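DUF176 (Nitrosomonas europaea, PDB 2OMO) is a putative antibiotic biosynthesis monooxygenase, probably an oxidoreductase, whose substrate and reaction are not established. Local coordinates at residues L74-K79 against A85-T90; V28-K33 against E38-A43. One frame throughout, in Å; residues are numbered along the deposited sequence.

Contact 1: residues L74-K79 against A85-T90; sequences LYEAYK and AAHKET
H87 turns its CG anti to the backbone N (chi1 173°), and Y78 turns its CG anti to its own carbonyl carbon (chi1 -65°). These torsions bring the two side chains together at about a right angle. The contact joins a strand of the ferredoxin-like alpha/beta fold, seen in the antibiotic biosynthesis monooxygenase family, to the short helix 81-87 that follows it. The phenol oxygen of Y78 sits against the root of the imidazole, with Y78 OH 3.4 Å from H87 CB. Y78 OH is also 3.3 Å from H87 ND1. Both of these polar atoms are hydrogen-bonded to E54, whose OE1 meets Y78 OH and whose OE2 meets H87 ND1. One carboxylate thus binds both buried groups. E76 comes from the same strand face, and its carboxylate plane stands 71° from the imidazole plane. A water bridges the two. The water O lies in the plane of the ring at its edge, 2.9 Å from H87 NE2, and donates to E76 OE2. The imidazole is thus held at both nitrogens, which should fix its rotation. Behind H87 the chain makes a type I turn to T90, the N-cap of helix 91-100. Within this turn T90 OG1 donates to H87 O at 3.0 Å.

Contact 2: residues V28-K33 against E38-A43; sequences VYASVK and EAFKEA
F40 and V32 meet face to methyl in a buried, wholly apolar contact. It packs helix 37-51 on strand 24-31, the beta-alpha start of a ferredoxin-like fold in which the helices cover one face of an antiparallel sheet. V32 CG2 lies over one face of the F40 ring. V32 CG2 is 3.7 Å from the F40 ring centroid and 17° off the ring normal, a CH-pi contact. The methyl is shifted from the centre toward the rim, on the side of the ring root, and V32 CG2 comes closest to F40 CG, at 3.5 Å. The other methyl does a different job. V32 CG1 stands against the aliphatic carbon F40 CB at 3.9 Å, so the valine fork touches both the ring and its stem. The far end of the ring reaches the strand two residues earlier, where F40 CZ rests 3.9 Å from A30 CB.

Torsions set this placement. F40 holds CG anti to the backbone N (chi1 178°), which carries the ring from the helix toward the strand. V32 holds CG1 anti to its backbone N, leaving CG2 beside that N and over the phenyl face. The next shell closes round the ring. F72 of the neighbouring strand 71-78 meets F40 with planes at about 50° and also touches V32. M104 and V100 pack on F40 as well. Backbone hydrogen bonds of A30 with F72 and of V32 with T70 tie A30 and V32 to strand 71-78 and the T70 before it. On the helix, F40 O accepts a hydrogen bond from T44 OG1.

Overall arrangement
Both contacts are buried, and both lie against the same antiparallel sheet. Contact 1 sets a helix-and-turn segment on strand 71-78, and contact 2 sets a helix on strand 24-31. Their centres lie about 17 Å apart, on opposite sides of the chain's centre. Contact 2 comes first in the chain and is purely apolar, a phenylalanine packed on small aliphatic groups. Contact 1 is polar, with a tyrosine, a histidine and a glutamate linked through a further carboxylate and a water. The two meet where the strands run side by side. There V28 N and L74 O are 2.8 Å apart, probably hydrogen-bonded, and V28 CG2 packs against E76 OE2.

Contact 1: residues L74-K79 against A85-T90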
loop_
_atom_site.group_PDB
_atom_site.type_symbol
_atom_site.label_atom_id
_atom_site.label_comp_id
_atom_site.label_asym_id
_atom_site.label_seq_id
_atom_site.Cartn_x
_atom_site.Cartn_y
_atom_site.Cartn_z
ATOM N N LEU A 74 6.591 -0.678 -4.446
ATOM C CA LEU A 74 5.740 0.002 -5.415
ATOM C C LEU A 74 4.287 -0.391 -5.097
ATOM O O LEU A 74 3.920 -1.557 -5.179
ATOM C CB LEU A 74 6.059 -0.420 -6.868
ATOM C CG LEU A 74 7.510 -0.099 -7.327
ATOM C CD1 LEU A 74 8.525 -1.151 -6.828
ATOM C CD2 LEU A 74 7.644 0.084 -8.883
ATOM N N TYR A 75 3.477 0.607 -4.777
ATOM C CA TYR A 75 2.085 0.413 -4.432
ATOM C C TYR A 75 1.260 0.815 -5.656
ATOM O O TYR A 75 1.004 2.002 -5.899
ATOM C CB TYR A 75 1.756 1.243 -3.188
ATOM C CG TYR A 75 0.339 1.132 -2.691
ATOM C CD1 TYR A 75 -0.069 0.047 -1.885
ATOM C CD2 TYR A 75 -0.591 2.088 -3.021
ATOM C CE1 TYR A 75 -1.377 -0.052 -1.438
ATOM C CE2 TYR A 75 -1.921 1.996 -2.582
ATOM C CZ TYR A 75 -2.303 0.905 -1.787
ATOM O OH TYR A 75 -3.592 0.773 -1.289
ATOM N N GLU A 76 0.827 -0.202 -6.406
ATOM C CA GLU A 76 0.270 0.016 -7.741
ATOM C C GLU A 76 -1.234 -0.341 -7.700
ATOM O O GLU A 76 -1.586 -1.516 -7.653
ATOM C CB GLU A 76 1.018 -0.894 -8.715
ATOM C CG GLU A 76 2.549 -0.838 -8.556
ATOM C CD GLU A 76 3.301 -1.693 -9.599
ATOM O OE1 GLU A 76 2.664 -2.426 -10.385
ATOM O OE2 GLU A 76 4.554 -1.651 -9.589
ATOM N N ALA A 77 -2.082 0.688 -7.697
ATOM C CA ALA A 77 -3.521 0.582 -7.503
ATOM C C ALA A 77 -4.192 1.075 -8.783
ATOM O O ALA A 77 -3.846 2.163 -9.286
ATOM C CB ALA A 77 -3.960 1.460 -6.328
ATOM N N TYR A 78 -5.144 0.286 -9.310
ATOM C CA TYR A 78 -5.937 0.716 -10.459
ATOM C C TYR A 78 -7.433 0.565 -10.185
ATOM O O TYR A 78 -7.869 -0.276 -9.352
ATOM C CB TYR A 78 -5.561 -0.100 -11.705
ATOM C CG TYR A 78 -4.145 0.138 -12.177
ATOM C CD1 TYR A 78 -3.890 0.975 -13.291
ATOM C CD2 TYR A 78 -3.059 -0.468 -11.524
ATOM C CE1 TYR A 78 -2.584 1.222 -13.738
ATOM C CE2 TYR A 78 -1.731 -0.226 -11.973
ATOM C CZ TYR A 78 -1.514 0.611 -13.067
ATOM O OH TYR A 78 -0.216 0.819 -13.463
ATOM N N LYS A 79 -8.230 1.357 -10.910
ATOM C CA LYS A 79 -9.689 1.214 -10.865
ATOM C C LYS A 79 -10.151 -0.219 -11.162
ATOM O O LYS A 79 -11.046 -0.725 -10.497
ATOM C CB LYS A 79 -10.370 2.173 -11.867
ATOM C CG LYS A 79 -10.234 3.654 -11.455
ATOM C CD LYS A 79 -10.792 4.660 -12.455
ATOM C CE LYS A 79 -10.701 6.092 -11.879
ATOM N NZ LYS A 79 -9.282 6.518 -11.658
ATOM N N ALA A 85 -3.592 -4.796 -15.752
ATOM C CA ALA A 85 -3.041 -5.724 -16.748
ATOM C C ALA A 85 -2.334 -4.971 -17.856
ATOM O O ALA A 85 -1.298 -5.393 -18.330
ATOM C CB ALA A 85 -4.164 -6.571 -17.349
ATOM N N ALA A 86 -2.905 -3.846 -18.266
ATOM C CA ALA A 86 -2.350 -3.036 -19.359
ATOM C C ALA A 86 -0.988 -2.464 -19.000
ATOM O O ALA A 86 -0.160 -2.212 -19.869
ATOM C CB ALA A 86 -3.287 -1.918 -19.701
ATOM N N HIS A 87 -0.775 -2.213 -17.709
ATOM C CA HIS A 87 0.497 -1.657 -17.266
ATOM C C HIS A 87 1.697 -2.465 -17.758
ATOM O O HIS A 87 2.716 -1.890 -18.099
ATOM C CB HIS A 87 0.555 -1.592 -15.735
ATOM C CG HIS A 87 1.888 -1.183 -15.180
ATOM N ND1 HIS A 87 2.386 0.094 -15.288
ATOM C CD2 HIS A 87 2.790 -1.871 -14.432
ATOM C CE1 HIS A 87 3.570 0.163 -14.704
ATOM N NE2 HIS A 87 3.834 -1.013 -14.160
ATOM N N LYS A 88 1.597 -3.790 -17.771
ATOM C CA LYS A 88 2.761 -4.617 -18.087
ATOM C C LYS A 88 3.078 -4.637 -19.589
ATOM O O LYS A 88 4.109 -5.180 -20.009
ATOM C CB LYS A 88 2.619 -6.032 -17.509
ATOM C CG LYS A 88 2.745 -6.059 -15.966
ATOM C CD LYS A 88 3.155 -7.459 -15.444
ATOM C CE LYS A 88 2.686 -7.712 -14.008
ATOM N NZ LYS A 88 3.332 -8.946 -13.390
ATOM N N GLU A 89 2.207 -3.975 -20.349
ATOM C CA GLU A 89 2.284 -3.853 -21.805
ATOM C C GLU A 89 2.995 -2.565 -22.219
ATOM O O GLU A 89 3.416 -2.401 -23.379
ATOM C CB GLU A 89 0.871 -3.848 -22.409
ATOM C CG GLU A 89 0.230 -5.214 -22.610
ATOM C CD GLU A 89 -0.876 -5.172 -23.660
ATOM O OE1 GLU A 89 -0.625 -5.593 -24.819
ATOM O OE2 GLU A 89 -1.991 -4.698 -23.337
ATOM N N THR A 90 3.116 -1.637 -21.279
ATOM C CA THR A 90 3.618 -0.310 -21.606
ATOM C C THR A 90 5.138 -0.337 -21.816
ATOM O O THR A 90 5.848 -1.191 -21.222
ATOM C CB THR A 90 3.218 0.739 -20.528
ATOM O OG1 THR A 90 3.976 0.516 -19.336
ATOM C CG2 THR A 90 1.737 0.627 -20.194
HETATM O O HOH W 1 6.067 -1.602 -12.362
#

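Contact 2: residues V28-K33 against E38-A43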
loop_
_atom_site.group_PDB
_atom_site.type_symbol
_atom_site.label_atom_id
_atom_site.label_comp_id
_atom_site.label_asym_id
_atom_site.label_seq_id
_atom_site.Cartn_x
_atom_site.Cartn_y
_atom_site.Cartn_z
ATOM N N VAL A 28 4.208 -4.247 -4.593
ATOM C CA VAL A 28 5.412 -4.869 -5.140
ATOM C C VAL A 28 6.581 -4.597 -4.211
ATOM O O VAL A 28 6.891 -3.438 -3.933
ATOM C CB VAL A 28 5.723 -4.421 -6.582
ATOM C CG1 VAL A 28 7.050 -5.071 -7.062
ATOM C CG2 VAL A 28 4.489 -4.772 -7.516
ATOM N N TYR A 29 7.221 -5.664 -3.744
ATOM C CA TYR A 29 8.363 -5.556 -2.835
ATOM C C TYR A 29 9.677 -5.769 -3.572
ATOM O O TYR A 29 9.868 -6.782 -4.246
ATOM C CB TYR A 29 8.246 -6.550 -1.694
ATOM C CG TYR A 29 7.000 -6.400 -0.864
ATOM C CD1 TYR A 29 7.018 -5.627 0.283
ATOM C CD2 TYR A 29 5.802 -7.053 -1.227
ATOM C CE1 TYR A 29 5.835 -5.477 1.097
ATOM C CE2 TYR A 29 4.631 -6.887 -0.465
ATOM C CZ TYR A 29 4.666 -6.121 0.709
ATOM O OH TYR A 29 3.547 -5.953 1.483
ATOM N N ALA A 30 10.581 -4.810 -3.441
ATOM C CA ALA A 30 11.869 -4.902 -4.142
ATOM C C ALA A 30 13.025 -4.718 -3.176
ATOM O O ALA A 30 13.062 -3.723 -2.452
ATOM C CB ALA A 30 11.974 -3.875 -5.254
ATOM N N SER A 31 13.956 -5.675 -3.187
ATOM C CA SER A 31 15.215 -5.578 -2.420
ATOM C C SER A 31 16.313 -5.339 -3.465
ATOM O O SER A 31 16.470 -6.111 -4.426
ATOM C CB SER A 31 15.517 -6.842 -1.590
ATOM O OG SER A 31 14.463 -7.088 -0.665
ATOM N N VAL A 32 17.018 -4.240 -3.283
ATOM C CA VAL A 32 17.936 -3.705 -4.264
ATOM C C VAL A 32 19.357 -3.913 -3.741
ATOM O O VAL A 32 19.585 -3.864 -2.537
ATOM C CB VAL A 32 17.649 -2.162 -4.502
ATOM C CG1 VAL A 32 18.672 -1.528 -5.419
ATOM C CG2 VAL A 32 16.240 -1.946 -5.062
ATOM N N LYS A 33 20.297 -4.159 -4.661
ATOM C CA LYS A 33 21.725 -4.227 -4.337
ATOM C C LYS A 33 22.165 -2.931 -3.668
ATOM O O LYS A 33 21.772 -1.858 -4.045
ATOM C CB LYS A 33 22.587 -4.543 -5.568
ATOM C CG LYS A 33 22.359 -5.989 -6.056
ATOM C CD LYS A 33 23.247 -6.341 -7.252
ATOM C CE LYS A 33 22.868 -7.716 -7.811
ATOM N NZ LYS A 33 23.467 -7.909 -9.161
ATOM N N GLU A 38 20.324 4.387 -5.535
ATOM C CA GLU A 38 20.059 5.682 -6.234
ATOM C C GLU A 38 19.683 5.370 -7.668
ATOM O O GLU A 38 18.777 5.977 -8.212
ATOM C CB GLU A 38 21.244 6.656 -6.161
ATOM C CG GLU A 38 21.744 6.912 -4.710
ATOM C CD GLU A 38 20.613 7.009 -3.717
ATOM O OE1 GLU A 38 19.824 7.970 -3.820
ATOM O OE2 GLU A 38 20.506 6.112 -2.818
ATOM N N ALA A 39 20.375 4.392 -8.266
ATOM C CA ALA A 39 20.090 3.984 -9.629
ATOM C C ALA A 39 18.647 3.465 -9.696
ATOM O O ALA A 39 17.881 3.800 -10.619
ATOM C CB ALA A 39 21.077 2.912 -10.087
ATOM N N PHE A 40 18.274 2.662 -8.703
ATOM C CA PHE A 40 16.936 2.092 -8.707
ATOM C C PHE A 40 15.854 3.174 -8.537
ATOM O O PHE A 40 14.831 3.127 -9.256
ATOM C CB PHE A 40 16.790 1.042 -7.626
ATOM C CG PHE A 40 15.389 0.440 -7.549
ATOM C CD1 PHE A 40 15.022 -0.563 -8.435
ATOM C CD2 PHE A 40 14.483 0.856 -6.580
ATOM C CE1 PHE A 40 13.738 -1.181 -8.357
ATOM C CE2 PHE A 40 13.212 0.263 -6.502
ATOM C CZ PHE A 40 12.848 -0.741 -7.406
ATOM N N LYS A 41 16.090 4.157 -7.647
ATOM C CA LYS A 41 15.152 5.271 -7.457
ATOM C C LYS A 41 14.927 6.048 -8.731
ATOM O O LYS A 41 13.802 6.433 -9.062
ATOM C CB LYS A 41 15.613 6.234 -6.344
ATOM C CG LYS A 41 15.644 5.555 -4.971
ATOM C CD LYS A 41 15.923 6.532 -3.814
ATOM C CE LYS A 41 17.024 7.496 -4.058
ATOM N NZ LYS A 41 17.265 8.280 -2.809
ATOM N N GLU A 42 16.015 6.277 -9.471
ATOM C CA GLU A 42 15.918 7.105 -10.654
ATOM C C GLU A 42 15.110 6.385 -11.745
ATOM O O GLU A 42 14.282 6.985 -12.417
ATOM C CB GLU A 42 17.341 7.452 -11.118
ATOM C CG GLU A 42 17.499 8.012 -12.510
ATOM C CD GLU A 42 18.999 8.348 -12.742
ATOM O OE1 GLU A 42 19.847 7.432 -12.573
ATOM O OE2 GLU A 42 19.305 9.513 -13.038
ATOM N N ALA A 43 15.398 5.104 -11.933
ATOM C CA ALA A 43 14.689 4.280 -12.914
ATOM C C ALA A 43 13.205 4.179 -12.531
ATOM O O ALA A 43 12.327 4.270 -13.393
ATOM C CB ALA A 43 15.341 2.885 -13.018
#